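Local coordinates for endonuclease 2 (Arabidopsis thaliana, PDB 4CXP), which cleaves RNA and single-stranded DNA, and less readily double-stranded DNA, to 5'-phosphorylated products with the help of three divalent metal ions, at residues W1-H6 / G123-P128; V118-M122 / R253-L258. All coordinates share one frame; numbering follows the deposited sequence.

The chain begins at the metal site: Trp1 to His6, the N terminus and the first turn of helix 3-15, meet the end of helix 111-124 and the turn after it, closing contact 1 over a loop of 116 residues. Contact 2 starts within that loop, at residues 118-122 of the same helix, and closes 130 residues later on the C-terminal helix 233-262. The two contacts therefore cross rather than nest, and helix 111-124 ties the first helix to the last. They also join directly, His126 to Arg253 by a probable hydrogen bond, and share the zinc ion held by Asp124 and His120.

Contact 1. Residues W1-H6 / G123-P128; sequences WGKEGH and GDIHQP. With ZN (zinc ion), chain G; ZN (zinc ion), chain E; SO4 (sulfate ion), chain I.
The N-terminal residue itself is a metal ligand: Trp1 chelates a zinc ion through both its backbone N and its carbonyl O, and Asp124 binds it from the other segment. This is the metal centre of the S1/P1 nuclease fold, here occupied by a sulfate, probably from the crystallisation liquor. Trp1 N lies 2.1 Å and Trp1 O 2.3 Å from the zinc ion; His6 NE2, Asp124 OD1 and sulfate O4 make up its five ligands. Asp124 bridges two metals, since its OD2 binds the second zinc ion, which Asp45, His58 and His120 also hold. Sulfate O4 likewise reaches both metals, and Lys48 holds the same anion; a phosphate of the substrate could probably sit in a similar way. The His6 ring and the Asp124 carboxylate are turned 63° apart, yet both direct one atom to the same zinc ion, Asp124 OD1 lying at the edge of the ring.

Away from the metals the indole fixes the N terminus to the turn after helix 111-124. With CG beside its backbone N (chi1 -54°), Trp1 directs the indole from the metal-bound backbone toward Gly123. Its NE1 donates to Gly123 O at 2.8 Å, in a bent bond that comes from above the carbonyl plane, while His126 N reaches the same oxygen from the opposite face. The type I turn from Asp124 to Gln127 then brings Gln127 over the indole. Beyond this contact, the amide of Gln127 bonds Leu129 N and Asp158, a ligand of another zinc ion, and Asp158 also accepts from Trp1 N. Gln127 CG makes a CH-pi contact 3.5 Å from the centroid of the six-membered ring of Trp1, 12° off the ring normal.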
loop_
_atom_site.group_PDB
_atom_site.type_symbol
_atom_site.label_atom_id
_atom_site.label_comp_id
_atom_site.label_asym_id
_atom_site.label_seq_id
_atom_site.Cartn_x
_atom_site.Cartn_y
_atom_site.Cartn_z
ATOM N N TRP A 1 2.560 -4.561 1.581
ATOM C CA TRP A 1 1.579 -5.578 2.038
ATOM C C TRP A 1 1.889 -6.899 1.371
ATOM O O TRP A 1 2.491 -6.931 0.294
ATOM C CB TRP A 1 0.152 -5.186 1.640
ATOM C CG TRP A 1 -0.291 -3.811 2.074
ATOM C CD1 TRP A 1 -0.285 -2.701 1.306
ATOM C CD2 TRP A 1 -0.806 -3.421 3.355
ATOM N NE1 TRP A 1 -0.771 -1.638 2.015
ATOM C CE2 TRP A 1 -1.098 -2.052 3.283
ATOM C CE3 TRP A 1 -1.035 -4.088 4.560
ATOM C CZ2 TRP A 1 -1.620 -1.347 4.352
ATOM C CZ3 TRP A 1 -1.552 -3.377 5.626
ATOM C CH2 TRP A 1 -1.841 -2.023 5.512
ATOM N N GLY A 2 1.385 -7.970 1.968
ATOM C CA GLY A 2 1.299 -9.252 1.291
ATOM C C GLY A 2 0.136 -9.311 0.325
ATOM O O GLY A 2 -0.510 -8.308 -0.007
ATOM N N LYS A 3 -0.150 -10.518 -0.147
ATOM C CA LYS A 3 -1.107 -10.718 -1.192
ATOM C C LYS A 3 -2.473 -10.160 -0.861
ATOM O O LYS A 3 -3.112 -9.519 -1.689
ATOM C CB LYS A 3 -1.218 -12.219 -1.496
ATOM C CG LYS A 3 -2.304 -12.617 -2.466
ATOM C CD LYS A 3 -2.355 -14.129 -2.616
ATOM C CE LYS A 3 -3.331 -14.587 -3.684
ATOM N NZ LYS A 3 -4.697 -14.777 -3.134
ATOM N N GLU A 4 -2.949 -10.427 0.351
ATOM C CA GLU A 4 -4.311 -10.060 0.705
ATOM C C GLU A 4 -4.486 -8.540 0.704
ATOM O O GLU A 4 -5.493 -8.027 0.214
ATOM C CB GLU A 4 -4.693 -10.635 2.074
ATOM C CG GLU A 4 -4.579 -12.154 2.180
ATOM C CD GLU A 4 -3.180 -12.680 2.522
ATOM O OE1 GLU A 4 -2.205 -11.892 2.684
ATOM O OE2 GLU A 4 -3.065 -13.920 2.662
ATOM N N GLY A 5 -3.527 -7.817 1.273
ATOM C CA GLY A 5 -3.643 -6.372 1.319
ATOM C C GLY A 5 -3.698 -5.757 -0.062
ATOM O O GLY A 5 -4.512 -4.874 -0.321
ATOM N N HIS A 6 -2.803 -6.186 -0.959
ATOM C CA HIS A 6 -2.840 -5.658 -2.324
ATOM C C HIS A 6 -4.122 -6.015 -3.051
ATOM O O HIS A 6 -4.655 -5.215 -3.811
ATOM C CB HIS A 6 -1.626 -6.108 -3.137
ATOM C CG HIS A 6 -0.373 -5.445 -2.686
ATOM N ND1 HIS A 6 -0.101 -4.123 -2.959
ATOM C CD2 HIS A 6 0.636 -5.883 -1.907
ATOM C CE1 HIS A 6 1.034 -3.792 -2.359
ATOM N NE2 HIS A 6 1.509 -4.841 -1.717
ATOM N N GLY A 123 -0.430 0.847 -3.063
ATOM C CA GLY A 123 -0.652 0.036 -1.899
ATOM C C GLY A 123 0.473 0.097 -0.889
ATOM O O GLY A 123 0.247 0.355 0.294
ATOM N N ASP A 124 1.706 -0.134 -1.330
ATOM C CA ASP A 124 2.821 -0.187 -0.406
ATOM C C ASP A 124 3.007 1.123 0.352
ATOM O O ASP A 124 3.356 1.093 1.527
ATOM C CB ASP A 124 4.116 -0.609 -1.112
ATOM C CG ASP A 124 4.320 -2.110 -1.172
ATOM O OD1 ASP A 124 3.457 -2.831 -0.643
ATOM O OD2 ASP A 124 5.340 -2.517 -1.752
ATOM N N ILE A 125 2.790 2.281 -0.284
ATOM C CA ILE A 125 2.993 3.547 0.409
ATOM C C ILE A 125 1.978 3.747 1.521
ATOM O O ILE A 125 2.152 4.646 2.340
ATOM C CB ILE A 125 3.036 4.735 -0.567
ATOM C CG1 ILE A 125 3.765 5.926 0.049
ATOM C CG2 ILE A 125 1.638 5.098 -1.064
ATOM C CD1 ILE A 125 4.098 6.997 -0.970
ATOM N N HIS A 126 0.929 2.925 1.568
ATOM C CA HIS A 126 -0.049 2.949 2.650
ATOM C C HIS A 126 0.230 1.977 3.784
ATOM O O HIS A 126 -0.441 2.045 4.809
ATOM C CB HIS A 126 -1.473 2.750 2.097
ATOM C CG HIS A 126 -2.022 3.984 1.465
ATOM N ND1 HIS A 126 -1.791 4.351 0.164
ATOM C CD2 HIS A 126 -2.741 4.991 2.009
ATOM C CE1 HIS A 126 -2.345 5.537 -0.056
ATOM N NE2 HIS A 126 -2.934 5.951 1.046
ATOM N N GLN A 127 1.189 1.079 3.624
ATOM C CA GLN A 127 1.552 0.174 4.714
ATOM C C GLN A 127 2.461 0.989 5.646
ATOM O O GLN A 127 3.516 1.443 5.218
ATOM C CB GLN A 127 2.265 -1.058 4.129
ATOM C CG GLN A 127 2.152 -2.359 4.915
ATOM C CD GLN A 127 2.999 -2.418 6.173
ATOM O OE1 GLN A 127 2.859 -1.578 7.064
ATOM N NE2 GLN A 127 3.858 -3.419 6.270
ATOM N N PRO A 128 2.049 1.251 6.907
ATOM C CA PRO A 128 2.872 2.121 7.754
ATOM C C PRO A 128 4.344 1.746 7.808
ATOM O O PRO A 128 5.215 2.628 7.791
ATOM C CB PRO A 128 2.185 2.014 9.115
ATOM C CG PRO A 128 0.738 1.777 8.749
ATOM C CD PRO A 128 0.811 0.839 7.575
HETATM ZN ZN ZN G . 3.067 -4.858 -0.438
HETATM ZN ZN ZN E . 5.948 -4.456 -2.469
HETATM S S SO4 I . 5.931 -6.033 -0.123
HETATM O O1 SO4 I . 6.047 -7.523 -0.364
HETATM O O2 SO4 I . 7.214 -5.297 -0.669
HETATM O O3 SO4 I . 5.560 -5.882 1.345
HETATM O O4 SO4 I . 4.814 -5.529 -0.981
#

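Contact 2. Residues V118-M122 / R253-L258. With ZN (zinc ion), chain E.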
loop_
_atom_site.group_PDB
_atom_site.type_symbol
_atom_site.label_atom_id
_atom_site.label_comp_id
_atom_site.label_asym_id
_atom_site.label_seq_id
_atom_site.Cartn_x
_atom_site.Cartn_y
_atom_site.Cartn_z
ATOM N N VAL A 118 2.270 1.192 -10.474
ATOM C CA VAL A 118 1.606 2.208 -9.711
ATOM C C VAL A 118 0.534 1.582 -8.792
ATOM O O VAL A 118 0.338 2.057 -7.672
ATOM C CB VAL A 118 1.125 3.334 -10.633
ATOM C CG1 VAL A 118 -0.200 2.989 -11.271
ATOM C CG2 VAL A 118 1.064 4.630 -9.870
ATOM N N SER A 119 -0.122 0.517 -9.240
ATOM C CA SER A 119 -1.136 -0.133 -8.438
ATOM C C SER A 119 -0.521 -0.736 -7.180
ATOM O O SER A 119 -1.034 -0.568 -6.078
ATOM C CB SER A 119 -1.857 -1.187 -9.272
ATOM O OG SER A 119 -2.567 -0.562 -10.341
ATOM N N HIS A 120 0.579 -1.443 -7.340
ATOM C CA HIS A 120 1.260 -2.042 -6.203
ATOM C C HIS A 120 1.845 -0.972 -5.277
ATOM O O HIS A 120 1.700 -1.059 -4.059
ATOM C CB HIS A 120 2.387 -2.960 -6.698
ATOM C CG HIS A 120 3.070 -3.699 -5.604
ATOM N ND1 HIS A 120 2.648 -4.931 -5.168
ATOM C CD2 HIS A 120 4.160 -3.392 -4.864
ATOM C CE1 HIS A 120 3.442 -5.340 -4.192
ATOM N NE2 HIS A 120 4.378 -4.431 -3.995
ATOM N N PHE A 121 2.528 0.012 -5.844
ATOM C CA PHE A 121 3.194 1.025 -5.029
ATOM C C PHE A 121 2.209 1.941 -4.309
ATOM O O PHE A 121 2.482 2.349 -3.180
ATOM C CB PHE A 121 4.191 1.818 -5.878
ATOM C CG PHE A 121 5.365 1.002 -6.372
ATOM C CD1 PHE A 121 5.924 -0.002 -5.614
ATOM C CD2 PHE A 121 5.924 1.275 -7.607
ATOM C CE1 PHE A 121 6.997 -0.734 -6.087
ATOM C CE2 PHE A 121 7.000 0.546 -8.084
ATOM C CZ PHE A 121 7.531 -0.464 -7.318
ATOM N N MET A 122 1.064 2.249 -4.915
ATOM C CA MET A 122 0.039 2.976 -4.184
ATOM C C MET A 122 -0.394 2.173 -2.956
ATOM O O MET A 122 -0.697 2.735 -1.901
ATOM C CB MET A 122 -1.158 3.280 -5.063
ATOM C CG MET A 122 -2.170 4.192 -4.379
ATOM S SD MET A 122 -1.528 5.834 -4.005
ATOM C CE MET A 122 -1.617 6.565 -5.640
ATOM N N ARG A 253 -7.432 6.043 -3.087
ATOM C CA ARG A 253 -6.429 6.873 -3.719
ATOM C C ARG A 253 -5.912 6.266 -5.012
ATOM O O ARG A 253 -5.618 7.009 -5.948
ATOM C CB ARG A 253 -5.313 7.173 -2.725
ATOM C CG ARG A 253 -5.794 8.148 -1.673
ATOM C CD ARG A 253 -4.938 8.145 -0.450
ATOM N NE ARG A 253 -5.238 9.282 0.407
ATOM C CZ ARG A 253 -4.713 9.453 1.607
ATOM N NH1 ARG A 253 -4.020 8.482 2.170
ATOM N NH2 ARG A 253 -4.909 10.579 2.275
ATOM N N LEU A 254 -5.800 4.946 -5.097
ATOM C CA LEU A 254 -5.430 4.339 -6.355
ATOM C C LEU A 254 -6.463 4.678 -7.421
ATOM O O LEU A 254 -6.109 5.107 -8.529
ATOM C CB LEU A 254 -5.245 2.837 -6.207
ATOM C CG LEU A 254 -4.908 2.090 -7.499
ATOM C CD1 LEU A 254 -3.701 2.663 -8.221
ATOM C CD2 LEU A 254 -4.707 0.617 -7.187
ATOM N N ALA A 255 -7.751 4.527 -7.104
ATOM C CA ALA A 255 -8.777 4.856 -8.086
ATOM C C ALA A 255 -8.749 6.334 -8.445
ATOM O O ALA A 255 -8.873 6.689 -9.623
ATOM C CB ALA A 255 -10.144 4.475 -7.590
ATOM N N ALA A 256 -8.631 7.221 -7.454
ATOM C CA ALA A 256 -8.662 8.637 -7.747
ATOM C C ALA A 256 -7.496 9.043 -8.641
ATOM O O ALA A 256 -7.633 9.895 -9.522
ATOM C CB ALA A 256 -8.658 9.439 -6.470
ATOM N N THR A 257 -6.340 8.445 -8.394
ATOM C CA THR A 257 -5.147 8.723 -9.179
ATOM C C THR A 257 -5.304 8.208 -10.615
ATOM O O THR A 257 -5.022 8.945 -11.563
ATOM C CB THR A 257 -3.909 8.157 -8.476
ATOM O OG1 THR A 257 -3.807 8.728 -7.173
ATOM C CG2 THR A 257 -2.666 8.445 -9.251
ATOM N N LEU A 258 -5.754 6.972 -10.784
ATOM C CA LEU A 258 -5.992 6.448 -12.121
ATOM C C LEU A 258 -7.055 7.262 -12.857
ATOM O O LEU A 258 -6.934 7.511 -14.060
ATOM C CB LEU A 258 -6.376 4.974 -12.088
ATOM C CG LEU A 258 -5.289 4.020 -11.549
ATOM C CD1 LEU A 258 -5.804 2.595 -11.511
ATOM C CD2 LEU A 258 -4.003 4.092 -12.354
HETATM ZN ZN ZN E . 5.948 -4.456 -2.469
#
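Met122 leaves helix 111-124 with CG anti to its backbone N (chi1 -173°), and bends at chi2 and chi3 fold the thioether along helix 233-262 until its methyl meets Thr257. Leu254, whose CG is also anti to N (chi1 178°), sends both methyls in the other direction, against Ser119. The two helices pack with their short segments running roughly antiparallel, at 141° and 10.1 Å between axes. Val118, Ser119 and Met122 each have a second conformer; in the one described here, Met122 CE and Thr257 OG1 approach tip to tip at 3.4 Å, while Met122 CG rests 3.8 Å from Leu254 CB. At one end of the interface Val118 CG1 and Leu258 CD2 slide past each other at 4.1 Å.

Helix 3-15 borders the interface through Cys10, which touches Ser119 and Leu254. On the side of helix 111-124 that faces away from Leu254, His120 NE2 binds a zinc ion at 2.2 Å.

No hydrogen bond links the two segments. Thr257 OG1 instead donates to Arg253 O at 2.8 Å, and in this conformer Ser119 OG bonds Leu115 O. The segments thus meet mainly through methyl and methylene groups, with Met122 CE against a hydroxyl oxygen already engaged in its own helix. Thr257 and Leu258 belong to the C-terminal propeptide removed in the mature form, so their contacts with Met122 and Val118 would be lost with it.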